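Local coordinates for protein DNMT2 (Spodoptera frugiperda, PDB 4H0N) that probably transfers a methyl group from S-adenosylmethionine to cytosine 38 in the anticodon loop of tRNA(Asp), and also methylates cytosines in DNA, at residues V191-E196 against C223-R229; S246-K251 against E279-F285. The protein carries 3 engineered substitutions. All coordinates share one frame; numbering follows the deposited sequence.

Interaction 1: residues V191-E196 against C223-R229; sequences VPHSLE and CYKTSKR
Lys-228 folds its side chain against the backbone at Pro-192, its CG methylene lying against Pro-192 O. The chain bends at chi2 and again at its end (chi4 -64°), which brings NZ back to the same carbonyl for a weak hydrogen bond, Lys-228 NZ to Pro-192 O at 3.4 Å. Val-191 lies across the end of this lysine at about a right angle, CG1 facing NZ. The segment 223-229 turns here through a type I beta turn from Tyr-224 to Ser-227, closed by Ser-227 N on Tyr-224 O, and the loop 191-196 runs past the carbonyls of Lys-225 and Ser-227. The contact thus joins the loop following strand 161-168 to the loop following strand 222-223, at the surface and away from the cofactor pocket. Leu-195 N donates to Lys-225 O at 3.3 Å, approaching from above the carbonyl plane with an N-H...O angle of 139°. Beside it, Ser-194 CA makes a C-H...O contact with Ser-227 O. With CG set next to its own backbone N (chi1 -67°), Leu-195 carries CD1 to Ser-227 CB, 3.8 Å away, and on to Cys-223 CB; Pro-156 also touches this buried leucine. Lys-225 contributes the root of its chain: its CB meets Glu-196 CG at 3.6 Å. Its extended end leads off the contact, leaving NZ 6.1 Å from Glu-196 OE1, too far for a salt bridge.

Interaction 2: residues S246-K251 against E279-F285; sequences SIFTDK and ELKLRYF
The two segments run roughly antiparallel and join in a single beta bridge, a hydrogen-bonded pair in which Phe-248 N reaches Arg-283 O at 3.0 Å and Arg-283 N reaches Phe-248 O at 2.9 Å, both bonds nearly straight. Phe-248 and Arg-283 then extend side by side in the same direction. CG of Phe-248 stands anti to the backbone N (chi1 173°), bringing CD2 over one face of the guanidinium, and CE2 lies 3.4 Å from Arg-283 NH2. The two planes are 51° apart, so this is no flat stack. Arg-283 NH1 bonds to Tyr-284 O at 2.9 Å, nearly in the guanidinium plane, and also forms a salt bridge with Glu-289. With an alanine here in place of Arg-283, Glu-289 would probably lose this ionic partner, and Phe-248 the guanidinium packed against its CD2 and CE2. At the root of that ring, Phe-248 CB sits over the face of Phe-285, 4.1 Å from its centroid, a CH-pi contact. The bridge adds 279-285 to the edge of strand 247-248 away from its parallel neighbour, strand 222-223. On the face of the bridge away from the Phe-248 and Arg-283 side chains, Ile-247 sends CG2 to Leu-282 CB at 3.8 Å, while its CD1 lies alongside the Tyr-284 ring. Past the bridge, Thr-249 OG1 donates to Leu-280 O at 2.7 Å and accepts a weak bond from Lys-251 N, which ties residues 249-251 to segment 279-285. Lys-251 and Lys-281 cross at about a right angle through their methylenes; their NZ atoms come within 3.8 Å, a probably unfavourable approach, although Lys-281 is poorly ordered.

The two contacts follow one another along the chain, 191-229 and then 246-285, and their centres lie about 14 Å apart on the same side of the chain's centre. They meet through the two-stranded parallel sheet of 222-223 and 247-248: Cys-223 of interaction 1 pairs with Ile-247 and Thr-249 of interaction 2, Cys-223 O to Thr-249 N being 3.2 Å. The Tyr-224 ring also packs on the backbone carbonyl of Lys-251. Interaction 1 is a surface contact, whereas interaction 2 is largely buried, near helices 253-262 and 287-293. Both lie away from the S-adenosylhomocysteine pocket, outside the seven-stranded Rossmann-like sheet, in what is probably the smaller target-recognition region of this methyltransferase family.

Interaction 1: residues V191-E196 against C223-R229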
loop_
_atom_site.group_PDB
_atom_site.type_symbol
_atom_site.label_atom_id
_atom_site.label_comp_id
_atom_site.label_asym_id
_atom_site.label_seq_id
_atom_site.Cartn_x
_atom_site.Cartn_y
_atom_site.Cartn_z
ATOM N N VAL A 191 -3.795 -21.112 -2.053
ATOM C CA VAL A 191 -3.237 -20.829 -0.740
ATOM C C VAL A 191 -1.927 -20.064 -0.889
ATOM O O VAL A 191 -1.093 -20.435 -1.711
ATOM C CB VAL A 191 -3.017 -22.138 0.034
ATOM C CG1 VAL A 191 -2.171 -21.910 1.279
ATOM C CG2 VAL A 191 -4.363 -22.756 0.390
ATOM N N PRO A 192 -1.751 -18.979 -0.108
ATOM C CA PRO A 192 -0.525 -18.179 -0.200
ATOM C C PRO A 192 0.701 -19.045 0.041
ATOM O O PRO A 192 0.652 -19.961 0.861
ATOM C CB PRO A 192 -0.681 -17.165 0.941
ATOM C CG PRO A 192 -2.141 -17.082 1.185
ATOM C CD PRO A 192 -2.671 -18.459 0.920
ATOM N N HIS A 193 1.781 -18.776 -0.681
ATOM C CA HIS A 193 3.009 -19.538 -0.499
ATOM C C HIS A 193 3.698 -19.142 0.805
ATOM O O HIS A 193 3.428 -18.076 1.356
ATOM C CB HIS A 193 3.950 -19.322 -1.686
ATOM C CG HIS A 193 4.179 -17.883 -2.028
ATOM N ND1 HIS A 193 4.723 -16.979 -1.136
ATOM C CD2 HIS A 193 3.941 -17.186 -3.165
ATOM C CE1 HIS A 193 4.807 -15.794 -1.712
ATOM N NE2 HIS A 193 4.341 -15.890 -2.939
ATOM N N SER A 194 4.593 -19.998 1.291
ATOM C CA SER A 194 5.378 -19.682 2.477
ATOM C C SER A 194 6.293 -18.487 2.211
ATOM O O SER A 194 6.293 -17.917 1.117
ATOM C CB SER A 194 6.213 -20.886 2.904
ATOM O OG SER A 194 7.299 -21.084 2.019
ATOM N N LEU A 195 7.085 -18.114 3.211
ATOM C CA LEU A 195 7.952 -16.948 3.099
ATOM C C LEU A 195 9.410 -17.290 2.791
ATOM O O LEU A 195 10.280 -16.434 2.916
ATOM C CB LEU A 195 7.885 -16.127 4.383
ATOM C CG LEU A 195 6.573 -15.423 4.736
ATOM C CD1 LEU A 195 6.592 -15.009 6.201
ATOM C CD2 LEU A 195 6.310 -14.214 3.838
ATOM N N GLU A 196 9.685 -18.527 2.390
ATOM C CA GLU A 196 11.059 -18.924 2.100
ATOM C C GLU A 196 11.598 -18.286 0.830
ATOM O O GLU A 196 12.771 -17.912 0.773
ATOM C CB GLU A 196 11.176 -20.436 1.982
ATOM C CG GLU A 196 10.819 -21.175 3.237
ATOM C CD GLU A 196 11.254 -22.618 3.187
ATOM O OE1 GLU A 196 10.553 -23.470 3.770
ATOM O OE2 GLU A 196 12.301 -22.896 2.563
ATOM N N CYS A 223 6.878 -14.416 12.741
ATOM C CA CYS A 223 6.841 -15.249 11.547
ATOM C C CYS A 223 8.083 -16.119 11.400
ATOM O O CYS A 223 9.160 -15.786 11.899
ATOM C CB CYS A 223 6.661 -14.390 10.302
ATOM S SG CYS A 223 5.024 -13.687 10.196
ATOM N N TYR A 224 7.911 -17.236 10.704
ATOM C CA TYR A 224 9.000 -18.159 10.426
ATOM C C TYR A 224 8.986 -18.448 8.930
ATOM O O TYR A 224 8.089 -17.994 8.220
ATOM C CB TYR A 224 8.828 -19.436 11.248
ATOM C CG TYR A 224 8.331 -19.156 12.648
ATOM C CD1 TYR A 224 9.217 -18.991 13.705
ATOM C CD2 TYR A 224 6.972 -19.029 12.905
ATOM C CE1 TYR A 224 8.761 -18.718 14.979
ATOM C CE2 TYR A 224 6.508 -18.752 14.172
ATOM C CZ TYR A 224 7.404 -18.600 15.203
ATOM O OH TYR A 224 6.922 -18.326 16.460
ATOM N N LYS A 225 9.978 -19.186 8.442
ATOM C CA LYS A 225 10.072 -19.473 7.012
ATOM C C LYS A 225 8.873 -20.265 6.480
ATOM O O LYS A 225 8.553 -20.186 5.293
ATOM C CB LYS A 225 11.374 -20.206 6.702
ATOM C CG LYS A 225 11.516 -21.526 7.432
ATOM C CD LYS A 225 12.937 -22.055 7.324
ATOM C CE LYS A 225 13.274 -22.972 8.492
ATOM N NZ LYS A 225 14.604 -23.622 8.324
ATOM N N THR A 226 8.209 -21.013 7.361
ATOM C CA THR A 226 7.058 -21.824 6.976
ATOM C C THR A 226 5.740 -21.047 7.042
ATOM O O THR A 226 4.702 -21.547 6.610
ATOM C CB THR A 226 6.939 -23.112 7.837
ATOM O OG1 THR A 226 6.644 -22.765 9.197
ATOM C CG2 THR A 226 8.230 -23.921 7.787
ATOM N N SER A 227 5.786 -19.831 7.582
ATOM C CA SER A 227 4.598 -18.974 7.683
ATOM C C SER A 227 3.963 -18.651 6.330
ATOM O O SER A 227 4.648 -18.288 5.371
ATOM C CB SER A 227 4.934 -17.660 8.396
ATOM O OG SER A 227 4.750 -17.756 9.797
ATOM N N LYS A 228 2.644 -18.763 6.264
ATOM C CA LYS A 228 1.918 -18.417 5.052
ATOM C C LYS A 228 1.107 -17.145 5.245
ATOM O O LYS A 228 0.183 -16.860 4.484
ATOM C CB LYS A 228 1.016 -19.572 4.621
ATOM C CG LYS A 228 1.721 -20.590 3.740
ATOM C CD LYS A 228 1.593 -21.995 4.281
ATOM C CE LYS A 228 2.251 -23.004 3.343
ATOM N NZ LYS A 228 1.571 -23.060 2.013
ATOM N N ARG A 229 1.473 -16.375 6.265
ATOM C CA ARG A 229 0.779 -15.139 6.596
ATOM C C ARG A 229 1.732 -14.204 7.315
ATOM O O ARG A 229 2.758 -14.630 7.837
ATOM C CB ARG A 229 -0.400 -15.439 7.516
ATOM C CG ARG A 229 -0.011 -16.263 8.735
ATOM C CD ARG A 229 -0.847 -15.913 9.958
ATOM N NE ARG A 229 -0.821 -14.482 10.252
ATOM C CZ ARG A 229 0.208 -13.851 10.809
ATOM N NH1 ARG A 229 1.305 -14.521 11.129
ATOM N NH2 ARG A 229 0.139 -12.547 11.037
#

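Interaction 2: residues S246-K251 against E279-F285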
loop_
_atom_site.group_PDB
_atom_site.type_symbol
_atom_site.label_atom_id
_atom_site.label_comp_id
_atom_site.label_asym_id
_atom_site.label_seq_id
_atom_site.Cartn_x
_atom_site.Cartn_y
_atom_site.Cartn_z
ATOM N N SER A 246 4.801 -7.708 11.287
ATOM C CA SER A 246 5.305 -8.940 11.876
ATOM C C SER A 246 6.803 -8.908 12.144
ATOM O O SER A 246 7.550 -8.122 11.555
ATOM C CB SER A 246 4.969 -10.142 10.992
ATOM O OG SER A 246 3.613 -10.519 11.135
ATOM N N ILE A 247 7.220 -9.787 13.046
ATOM C CA ILE A 247 8.621 -9.979 13.398
ATOM C C ILE A 247 9.048 -11.368 12.915
ATOM O O ILE A 247 8.234 -12.293 12.889
ATOM C CB ILE A 247 8.808 -9.826 14.923
ATOM C CG1 ILE A 247 8.639 -8.360 15.308
ATOM C CG2 ILE A 247 10.164 -10.309 15.372
ATOM C CD1 ILE A 247 9.475 -7.430 14.472
ATOM N N PHE A 248 10.305 -11.508 12.506
ATOM C CA PHE A 248 10.787 -12.773 11.966
ATOM C C PHE A 248 11.923 -13.375 12.787
ATOM O O PHE A 248 12.728 -12.652 13.377
ATOM C CB PHE A 248 11.246 -12.586 10.518
ATOM C CG PHE A 248 11.914 -13.795 9.941
ATOM C CD1 PHE A 248 11.160 -14.857 9.478
ATOM C CD2 PHE A 248 13.296 -13.879 9.877
ATOM C CE1 PHE A 248 11.767 -15.984 8.958
ATOM C CE2 PHE A 248 13.910 -14.997 9.354
ATOM C CZ PHE A 248 13.145 -16.052 8.892
ATOM N N THR A 249 11.982 -14.705 12.805
ATOM C CA THR A 249 13.112 -15.429 13.373
ATOM C C THR A 249 13.398 -16.671 12.541
ATOM O O THR A 249 12.531 -17.149 11.813
ATOM C CB THR A 249 12.861 -15.853 14.826
ATOM O OG1 THR A 249 14.088 -16.313 15.397
ATOM C CG2 THR A 249 11.841 -16.966 14.894
ATOM N N ASP A 250 14.619 -17.186 12.645
ATOM C CA ASP A 250 15.004 -18.386 11.913
ATOM C C ASP A 250 14.799 -19.605 12.792
ATOM O O ASP A 250 14.875 -20.743 12.326
ATOM C CB ASP A 250 16.465 -18.302 11.475
ATOM C CG ASP A 250 16.752 -17.068 10.648
ATOM O OD1 ASP A 250 16.792 -17.180 9.404
ATOM O OD2 ASP A 250 16.929 -15.982 11.245
ATOM N N LYS A 251 14.536 -19.352 14.071
ATOM C CA LYS A 251 14.387 -20.411 15.060
ATOM C C LYS A 251 13.040 -21.117 14.885
ATOM O O LYS A 251 12.094 -20.538 14.358
ATOM C CB LYS A 251 14.488 -19.843 16.487
ATOM C CG LYS A 251 15.806 -19.181 16.879
ATOM C CD LYS A 251 16.892 -20.221 16.916
ATOM C CE LYS A 251 17.972 -19.914 17.932
ATOM N NZ LYS A 251 19.204 -20.657 17.603
ATOM N N GLU A 279 18.080 -14.013 22.904
ATOM C CA GLU A 279 18.656 -15.214 22.301
ATOM C C GLU A 279 17.706 -15.924 21.339
ATOM O O GLU A 279 17.971 -17.052 20.913
ATOM C CB GLU A 279 19.176 -16.178 23.378
ATOM C CG GLU A 279 18.122 -16.711 24.343
ATOM C CD GLU A 279 18.731 -17.290 25.616
ATOM O OE1 GLU A 279 19.435 -16.545 26.333
ATOM O OE2 GLU A 279 18.506 -18.486 25.904
ATOM N N LEU A 280 16.608 -15.256 20.997
ATOM C CA LEU A 280 15.701 -15.739 19.963
ATOM C C LEU A 280 16.087 -15.203 18.583
ATOM O O LEU A 280 15.526 -15.621 17.576
ATOM C CB LEU A 280 14.250 -15.360 20.288
ATOM C CG LEU A 280 13.462 -16.356 21.141
ATOM C CD1 LEU A 280 11.995 -15.950 21.232
ATOM C CD2 LEU A 280 13.610 -17.762 20.571
ATOM N N LYS A 281 17.045 -14.281 18.557
ATOM C CA LYS A 281 17.466 -13.580 17.342
ATOM C C LYS A 281 16.312 -12.988 16.495
ATOM O O LYS A 281 16.389 -12.944 15.262
ATOM C CB LYS A 281 18.456 -14.422 16.504
ATOM C CG LYS A 281 17.820 -15.477 15.571
ATOM C CD LYS A 281 18.875 -16.294 14.809
ATOM C CE LYS A 281 18.693 -17.729 14.990
ATOM N NZ LYS A 281 19.966 -18.468 14.654
ATOM N N LEU A 282 15.260 -12.516 17.161
ATOM C CA LEU A 282 14.165 -11.849 16.464
ATOM C C LEU A 282 14.699 -10.643 15.712
ATOM O O LEU A 282 15.484 -9.870 16.249
ATOM C CB LEU A 282 13.093 -11.397 17.446
ATOM C CG LEU A 282 12.402 -12.521 18.209
ATOM C CD1 LEU A 282 11.476 -11.958 19.270
ATOM C CD2 LEU A 282 11.638 -13.397 17.242
ATOM N N ARG A 283 14.278 -10.488 14.464
ATOM C CA ARG A 283 14.720 -9.366 13.649
ATOM C C ARG A 283 13.568 -8.847 12.816
ATOM O O ARG A 283 12.586 -9.550 12.596
ATOM C CB ARG A 283 15.848 -9.792 12.714
ATOM C CG ARG A 283 15.390 -10.671 11.561
ATOM C CD ARG A 283 16.296 -10.472 10.362
ATOM N NE ARG A 283 16.181 -11.547 9.381
ATOM C CZ ARG A 283 15.399 -11.499 8.310
ATOM N NH1 ARG A 283 14.647 -10.428 8.080
ATOM N NH2 ARG A 283 15.365 -12.524 7.472
ATOM N N TYR A 284 13.695 -7.614 12.345
ATOM C CA TYR A 284 12.717 -7.059 11.424
ATOM C C TYR A 284 12.913 -7.620 10.016
ATOM O O TYR A 284 13.976 -8.154 9.692
ATOM C CB TYR A 284 12.831 -5.540 11.392
ATOM C CG TYR A 284 12.571 -4.879 12.723
ATOM C CD1 TYR A 284 11.291 -4.832 13.260
ATOM C CD2 TYR A 284 13.604 -4.285 13.440
ATOM C CE1 TYR A 284 11.046 -4.221 14.478
ATOM C CE2 TYR A 284 13.370 -3.673 14.660
ATOM C CZ TYR A 284 12.091 -3.644 15.173
ATOM O OH TYR A 284 11.860 -3.031 16.383
ATOM N N PHE A 285 11.881 -7.514 9.184
ATOM C CA PHE A 285 12.055 -7.777 7.765
ATOM C C PHE A 285 12.855 -6.619 7.177
ATOM O O PHE A 285 12.677 -5.469 7.583
ATOM C CB PHE A 285 10.704 -7.913 7.056
ATOM C CG PHE A 285 9.948 -9.174 7.406
ATOM C CD1 PHE A 285 10.316 -10.397 6.858
ATOM C CD2 PHE A 285 8.864 -9.136 8.272
ATOM C CE1 PHE A 285 9.623 -11.559 7.178
ATOM C CE2 PHE A 285 8.167 -10.293 8.596
ATOM C CZ PHE A 285 8.545 -11.504 8.049
#